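Long-range contact in flagellar biosynthesis protein FlhA (Bacillus subtilis, PDB 3MIX), which helps export flagellar proteins through type III secretion, providing an adaptor for delivery of late flagellar building blocks: residues A[269-273]-A[363-369]. Numbering follows the deposited sequence.
Sequences AKQIT and LSYNELE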
loop_
_atom_site.group_PDB
_atom_site.type_symbol
_atom_site.label_atom_id
_atom_site.label_comp_id
_atom_site.label_asym_id
_atom_site.label_seq_id
_atom_site.Cartn_x
_atom_site.Cartn_y
_atom_site.Cartn_z
ATOM N N ALA A 269 -7.358 -10.136 -13.139
ATOM C CA ALA A 269 -8.334 -11.026 -12.471
ATOM C C ALA A 269 -7.708 -12.299 -11.899
ATOM O O ALA A 269 -7.923 -12.624 -10.743
ATOM C CB ALA A 269 -9.521 -11.378 -13.422
ATOM N N LYS A 270 -6.905 -12.997 -12.695
ATOM C CA LYS A 270 -6.246 -14.221 -12.222
ATOM C C LYS A 270 -5.429 -13.973 -10.946
ATOM O O LYS A 270 -5.542 -14.725 -9.972
ATOM C CB LYS A 270 -5.341 -14.793 -13.308
ATOM C CG LYS A 270 -4.492 -15.972 -12.862
ATOM C CD LYS A 270 -3.240 -16.112 -13.739
ATOM C CE LYS A 270 -3.460 -17.070 -14.899
ATOM N NZ LYS A 270 -4.511 -16.613 -15.859
ATOM N N GLN A 271 -4.603 -12.930 -10.970
ATOM C CA GLN A 271 -3.803 -12.549 -9.820
ATOM C C GLN A 271 -4.674 -12.177 -8.610
ATOM O O GLN A 271 -4.413 -12.611 -7.491
ATOM C CB GLN A 271 -2.887 -11.394 -10.191
ATOM C CG GLN A 271 -2.097 -10.766 -9.057
ATOM C CD GLN A 271 -1.357 -9.533 -9.538
ATOM O OE1 GLN A 271 -0.691 -9.559 -10.578
ATOM N NE2 GLN A 271 -1.468 -8.446 -8.792
ATOM N N ILE A 272 -5.704 -11.383 -8.837
ATOM C CA ILE A 272 -6.534 -10.949 -7.737
ATOM C C ILE A 272 -7.346 -12.126 -7.140
ATOM O O ILE A 272 -7.472 -12.231 -5.914
ATOM C CB ILE A 272 -7.396 -9.720 -8.125
ATOM C CG1 ILE A 272 -6.495 -8.473 -8.272
ATOM C CG2 ILE A 272 -8.460 -9.456 -7.065
ATOM C CD1 ILE A 272 -7.181 -7.251 -8.922
ATOM N N THR A 273 -7.849 -13.028 -7.985
ATOM C CA THR A 273 -8.532 -14.199 -7.459
ATOM C C THR A 273 -7.575 -15.071 -6.634
ATOM O O THR A 273 -7.931 -15.492 -5.536
ATOM C CB THR A 273 -9.354 -15.036 -8.522
ATOM O OG1 THR A 273 -8.588 -16.146 -9.054
ATOM C CG2 THR A 273 -9.885 -14.173 -9.610
ATOM N N LEU A 363 -13.977 -5.685 -4.272
ATOM C CA LEU A 363 -13.735 -6.305 -5.568
ATOM C C LEU A 363 -14.907 -6.097 -6.503
ATOM O O LEU A 363 -16.011 -5.816 -6.055
ATOM C CB LEU A 363 -13.453 -7.800 -5.406
ATOM C CG LEU A 363 -12.271 -8.216 -4.526
ATOM C CD1 LEU A 363 -12.094 -9.731 -4.612
ATOM C CD2 LEU A 363 -10.963 -7.464 -4.896
ATOM N N SER A 364 -14.658 -6.212 -7.799
ATOM C CA SER A 364 -15.737 -6.306 -8.764
ATOM C C SER A 364 -15.846 -7.751 -9.306
ATOM O O SER A 364 -14.871 -8.510 -9.273
ATOM C CB SER A 364 -15.577 -5.271 -9.877
ATOM O OG SER A 364 -14.874 -5.787 -10.983
ATOM N N TYR A 365 -17.032 -8.117 -9.792
ATOM C CA TYR A 365 -17.291 -9.477 -10.281
ATOM C C TYR A 365 -16.323 -9.875 -11.377
ATOM O O TYR A 365 -15.932 -11.033 -11.470
ATOM C CB TYR A 365 -18.731 -9.616 -10.802
ATOM C CG TYR A 365 -19.793 -9.114 -9.850
ATOM C CD1 TYR A 365 -19.952 -9.684 -8.588
ATOM C CD2 TYR A 365 -20.643 -8.077 -10.216
ATOM C CE1 TYR A 365 -20.930 -9.225 -7.699
ATOM C CE2 TYR A 365 -21.628 -7.613 -9.339
ATOM C CZ TYR A 365 -21.762 -8.188 -8.080
ATOM O OH TYR A 365 -22.731 -7.726 -7.210
ATOM N N ASN A 366 -15.930 -8.901 -12.196
ATOM C CA ASN A 366 -15.013 -9.124 -13.314
ATOM C C ASN A 366 -13.531 -9.237 -12.923
ATOM O O ASN A 366 -12.653 -9.318 -13.799
ATOM C CB ASN A 366 -15.192 -8.019 -14.360
ATOM C CG ASN A 366 -16.471 -8.170 -15.174
ATOM O OD1 ASN A 366 -16.720 -7.378 -16.085
ATOM N ND2 ASN A 366 -17.291 -9.182 -14.854
ATOM N N GLU A 367 -13.260 -9.224 -11.618
ATOM C CA GLU A 367 -11.900 -9.375 -11.100
ATOM C C GLU A 367 -11.754 -10.758 -10.492
ATOM O O GLU A 367 -10.650 -11.211 -10.206
ATOM C CB GLU A 367 -11.556 -8.266 -10.089
ATOM C CG GLU A 367 -11.723 -6.843 -10.660
ATOM C CD GLU A 367 -11.562 -5.749 -9.630
ATOM O OE1 GLU A 367 -11.657 -6.032 -8.415
ATOM O OE2 GLU A 367 -11.339 -4.587 -10.037
ATOM N N LEU A 368 -12.887 -11.424 -10.300
ATOM C CA LEU A 368 -12.909 -12.843 -9.976
ATOM C C LEU A 368 -13.063 -13.665 -11.243
ATOM O O LEU A 368 -13.937 -13.395 -12.057
ATOM C CB LEU A 368 -14.027 -13.172 -8.995
ATOM C CG LEU A 368 -13.928 -12.534 -7.607
ATOM C CD1 LEU A 368 -15.140 -12.908 -6.782
ATOM C CD2 LEU A 368 -12.630 -12.914 -6.878
ATOM N N GLU A 369 -12.189 -14.649 -11.412
ATOM C CA GLU A 369 -12.246 -15.570 -12.540
ATOM C C GLU A 369 -13.579 -16.307 -12.581
ATOM O O GLU A 369 -14.176 -16.581 -11.540
ATOM C CB GLU A 369 -11.105 -16.580 -12.456
ATOM C CG GLU A 369 -9.800 -16.081 -13.032
ATOM C CD GLU A 369 -8.659 -17.049 -12.787
ATOM O OE1 GLU A 369 -8.419 -17.411 -11.612
ATOM O OE2 GLU A 369 -7.998 -17.442 -13.772
HETATM O O HOH W 1 -6.171 -17.340 -10.206
#
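One direct hydrogen bond joins helix 269-276 to the turn that follows strand 362-364 in this cytosolic domain: Thr273 OG1 donates to Glu369 OE1 at 2.9 Å. The same carboxylate oxygen accepts from water 1 (2.7 Å from Glu369 OE1), which also donates to Lys270 O at 2.7 Å, so the water bridges Glu369 to the helix backbone. Lys270 NZ lies 4.1 Å from Glu369 OE2, beyond salt-bridge range. Glu367 OE1, by contrast, accepts from Ser364 N (3.1 Å, N-H...O angle 168°) and forms a salt bridge with Arg265 of helix 257-267. Ala269 CA approaches Glu367 O at 3.2 Å in a weakly directed CA-H...O contact (125° at H); Ala269 O, 3.1 Å from Glu367 O, cannot bond it, both being acceptors. Ile272 CG2 packs on Leu363 CD2 at 3.9 Å, and Leu363 also touches Leu340 of strand 339-341. The contact buries 385 Å², both sides summed. Its conventional hydrogen bonding, direct and water-mediated, thus runs through Glu369, whereas the carboxylate of Glu367 is satisfied away from the helix segment.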